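Local coordinates for immunogenic protein MPT63/MPB63 (Mycobacterium tuberculosis, PDB 1LMI) that is a major secreted, immunogenic antigen of unknown biochemical function, built as a beta-sandwich, at residues A85-I90 / K104-V109. Residues are numbered along the deposited sequence; the frame is centred on the assembly and turned at random.
Sequences AGPDTI and KIYFDV
K104 pairs with T89 in a single beta bridge, made by its backbone hydrogen bonds to D88 and I90, the residues flanking T89. K104 N gives its proton to D88 O at 2.8 Å, almost straight at 176°. I90 N gives its own to K104 O at 3.0 Å. The same carbonyl also receives a CA-H...O contact from T89 CA.

The third hydrogen bond comes from a side chain. Y106 OH donates to P87 O, but the refined OH to O distance of 2.4 Å is too short to be taken at face value, and the exact geometry of this bond is doubtful. P87 O lies at the edge of the Y106 ring, near its plane. T89 OG1 also sits at that edge, 3.8 Å from Y106 CE2. It is held beside its own backbone N, anti to the carbonyl carbon (chi1 -69°), and is within weak hydrogen-bonding reach of G86 O and A85 O.

Apolar contacts fill in around these bonds. The P87 ring crosses the Y106 side chain obliquely, with P87 CD 3.5 Å from Y106 CZ. G86 CA comes to 3.7 Å from Y106 CE2. I90 and I105 run side by side and meet through their CG2 methyls, 3.9 Å apart.

Charge plays a lesser part. D88 OD2 stays 4.5 Å from K104 NZ, too far for a salt bridge; K104 NZ also has a long, weak ion pair with E49.

Strand 100-109 is an outermost strand of the four-stranded antiparallel sheet, paired with strand 46-56. The contact thus fastens the loop after strand 77-79 to an edge strand of the beta-sandwich.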
ATOM      1  N   ALA A  85      -9.700   5.820   9.886  1.00 60.86           N
ATOM      2  CA  ALA A  85      -9.650   5.522  11.316  1.00 56.13           C
ATOM      3  C   ALA A  85      -8.374   4.701  11.563  1.00 65.24           C
ATOM      4  O   ALA A  85      -7.294   5.271  11.369  1.00 89.39           O
ATOM      5  CB  ALA A  85     -10.871   4.780  11.799  1.00 58.48           C
ATOM      6  N   GLY A  86      -8.549   3.396  11.572  1.00 59.76           N
ATOM      7  CA  GLY A  86      -7.607   2.312  11.611  1.00 47.16           C
ATOM      8  C   GLY A  86      -6.454   2.463  12.579  1.00 42.18           C
ATOM      9  O   GLY A  86      -5.794   3.502  12.636  1.00 57.49           O
ATOM     10  N   PRO A  87      -6.200   1.419  13.374  1.00 33.54           N
ATOM     11  CA  PRO A  87      -5.122   1.460  14.343  1.00 26.37           C
ATOM     12  C   PRO A  87      -3.730   1.402  13.701  1.00 35.56           C
ATOM     13  O   PRO A  87      -3.515   0.661  12.742  1.00 28.03           O
ATOM     14  CB  PRO A  87      -5.321   0.204  15.191  1.00 35.00           C
ATOM     15  CG  PRO A  87      -6.300  -0.646  14.475  1.00 32.07           C
ATOM     16  CD  PRO A  87      -6.949   0.157  13.397  1.00 28.27           C
ATOM     17  N   ASP A  88      -2.851   2.202  14.294  1.00 27.47           N
ATOM     18  CA  ASP A  88      -1.451   2.339  13.916  1.00 26.65           C
ATOM     19  C   ASP A  88      -1.332   2.489  12.403  1.00 22.05           C
ATOM     20  O   ASP A  88      -0.440   1.865  11.809  1.00 17.89           O
ATOM     21  CB  ASP A  88      -0.651   1.132  14.382  1.00 28.30           C
ATOM     22  CG  ASP A  88      -1.090   0.664  15.759  1.00 50.53           C
ATOM     23  OD1 ASP A  88      -1.058   1.515  16.677  1.00 54.48           O
ATOM     24  OD2 ASP A  88      -1.456  -0.524  15.891  1.00 62.85           O
ATOM     25  N   THR A  89      -2.215   3.292  11.841  1.00 19.53           N
ATOM     26  CA  THR A  89      -2.201   3.571  10.419  1.00 16.71           C
ATOM     27  C   THR A  89      -0.939   4.329  10.019  1.00 18.18           C
ATOM     28  O   THR A  89      -0.479   5.228  10.724  1.00 21.03           O
ATOM     29  CB  THR A  89      -3.439   4.384   9.995  1.00 28.24           C
ATOM     30  OG1 THR A  89      -4.606   3.550  10.098  1.00 35.57           O
ATOM     31  CG2 THR A  89      -3.373   4.782   8.532  1.00 24.56           C
ATOM     32  N   ILE A  90      -0.368   4.015   8.862  1.00 14.31           N
ATOM     33  CA  ILE A  90       0.721   4.851   8.359  1.00 12.35           C
ATOM     34  C   ILE A  90       0.263   6.308   8.233  1.00 13.07           C
ATOM     35  O   ILE A  90      -0.906   6.593   7.907  1.00 15.84           O
ATOM     36  CB  ILE A  90       1.236   4.318   7.013  1.00 12.53           C
ATOM     37  CG1 ILE A  90       2.524   4.996   6.546  1.00 10.22           C
ATOM     38  CG2 ILE A  90       0.137   4.366   5.953  1.00 17.11           C
ATOM     39  CD1 ILE A  90       3.231   4.253   5.417  1.00 13.40           C
ATOM     40  N   LYS A 104       0.266   0.638   9.421  1.00 11.01           N
ATOM     41  CA  LYS A 104      -0.679  -0.249   8.760  1.00 10.82           C
ATOM     42  C   LYS A 104      -1.547   0.411   7.701  1.00 11.45           C
ATOM     43  O   LYS A 104      -1.824   1.605   7.717  1.00 11.50           O
ATOM     44  CB  LYS A 104      -1.637  -0.823   9.830  1.00 12.71           C
ATOM     45  CG  LYS A 104      -0.891  -1.494  10.977  1.00 16.67           C
ATOM     46  CD  LYS A 104      -0.172  -2.735  10.508  1.00 25.39           C
ATOM     47  CE  LYS A 104      -0.122  -3.863  11.517  1.00 39.13           C
ATOM     48  NZ  LYS A 104       0.238  -3.466  12.897  1.00 42.99           N
ATOM     49  N   ILE A 105      -2.007  -0.442   6.786  1.00 11.42           N
ATOM     50  CA  ILE A 105      -3.043  -0.066   5.815  1.00  9.20           C
ATOM     51  C   ILE A 105      -4.092  -1.167   5.913  1.00 11.63           C
ATOM     52  O   ILE A 105      -3.750  -2.312   6.236  1.00 13.27           O
ATOM     53  CB  ILE A 105      -2.486   0.061   4.388  1.00 10.92           C
ATOM     54  CG1 ILE A 105      -1.661  -1.156   3.946  1.00  9.88           C
ATOM     55  CG2 ILE A 105      -1.659   1.346   4.203  1.00 12.19           C
ATOM     56  CD1 ILE A 105      -1.244  -1.125   2.489  1.00 10.15           C
ATOM     57  N   TYR A 106      -5.350  -0.850   5.688  1.00 11.99           N
ATOM     58  CA  TYR A 106      -6.439  -1.810   5.831  1.00 10.61           C
ATOM     59  C   TYR A 106      -7.266  -1.996   4.568  1.00 10.87           C
ATOM     60  O   TYR A 106      -7.276  -1.124   3.707  1.00 11.67           O
ATOM     61  CB  TYR A 106      -7.338  -1.318   6.980  1.00 11.75           C
ATOM     62  CG  TYR A 106      -6.595  -1.309   8.308  1.00 11.57           C
ATOM     63  CD1 TYR A 106      -6.429  -2.496   8.992  1.00 11.11           C
ATOM     64  CD2 TYR A 106      -6.062  -0.146   8.851  1.00 13.73           C
ATOM     65  CE1 TYR A 106      -5.762  -2.537  10.204  1.00 13.42           C
ATOM     66  CE2 TYR A 106      -5.385  -0.175  10.063  1.00 14.32           C
ATOM     67  CZ  TYR A 106      -5.245  -1.375  10.728  1.00 14.46           C
ATOM     68  OH  TYR A 106      -4.555  -1.390  11.929  1.00 15.65           O
ATOM     69  N   PHE A 107      -7.971  -3.126   4.488  1.00  8.58           N
ATOM     70  CA  PHE A 107      -8.814  -3.481   3.344  1.00  9.76           C
ATOM     71  C   PHE A 107     -10.109  -4.146   3.840  1.00 11.48           C
ATOM     72  O   PHE A 107     -10.070  -4.808   4.889  1.00 13.12           O
ATOM     73  CB  PHE A 107      -8.089  -4.439   2.395  1.00 10.46           C
ATOM     74  CG  PHE A 107      -6.688  -4.008   2.009  1.00 10.45           C
ATOM     75  CD1 PHE A 107      -6.459  -3.159   0.951  1.00  9.05           C
ATOM     76  CD2 PHE A 107      -5.612  -4.484   2.745  1.00 11.37           C
ATOM     77  CE1 PHE A 107      -5.179  -2.777   0.643  1.00 11.47           C
ATOM     78  CE2 PHE A 107      -4.309  -4.087   2.431  1.00 12.65           C
ATOM     79  CZ  PHE A 107      -4.086  -3.228   1.378  1.00 10.51           C
ATOM     80  N   ASP A 108     -11.217  -4.019   3.140  1.00 10.53           N
ATOM     81  CA  ASP A 108     -12.448  -4.728   3.524  1.00 13.90           C
ATOM     82  C   ASP A 108     -12.632  -5.901   2.585  1.00 13.07           C
ATOM     83  O   ASP A 108     -13.029  -5.751   1.430  1.00 14.53           O
ATOM     84  CB  ASP A 108     -13.630  -3.756   3.430  1.00 19.77           C
ATOM     85  CG  ASP A 108     -14.941  -4.329   3.913  1.00 29.41           C
ATOM     86  OD1 ASP A 108     -14.918  -5.490   4.389  1.00 15.80           O
ATOM     87  OD2 ASP A 108     -15.963  -3.603   3.805  1.00 22.28           O
ATOM     88  N   VAL A 109     -12.267  -7.122   3.027  1.00 13.77           N
ATOM     89  CA  VAL A 109     -12.252  -8.250   2.115  1.00 13.63           C
ATOM     90  C   VAL A 109     -13.631  -8.913   2.090  1.00 12.49           C
ATOM     91  O   VAL A 109     -14.055  -9.491   3.082  1.00 14.91           O
ATOM     92  CB  VAL A 109     -11.145  -9.245   2.521  1.00 13.19           C
ATOM     93  CG1 VAL A 109     -11.235 -10.541   1.720  1.00 14.05           C
ATOM     94  CG2 VAL A 109      -9.759  -8.609   2.368  1.00 13.46           C
TER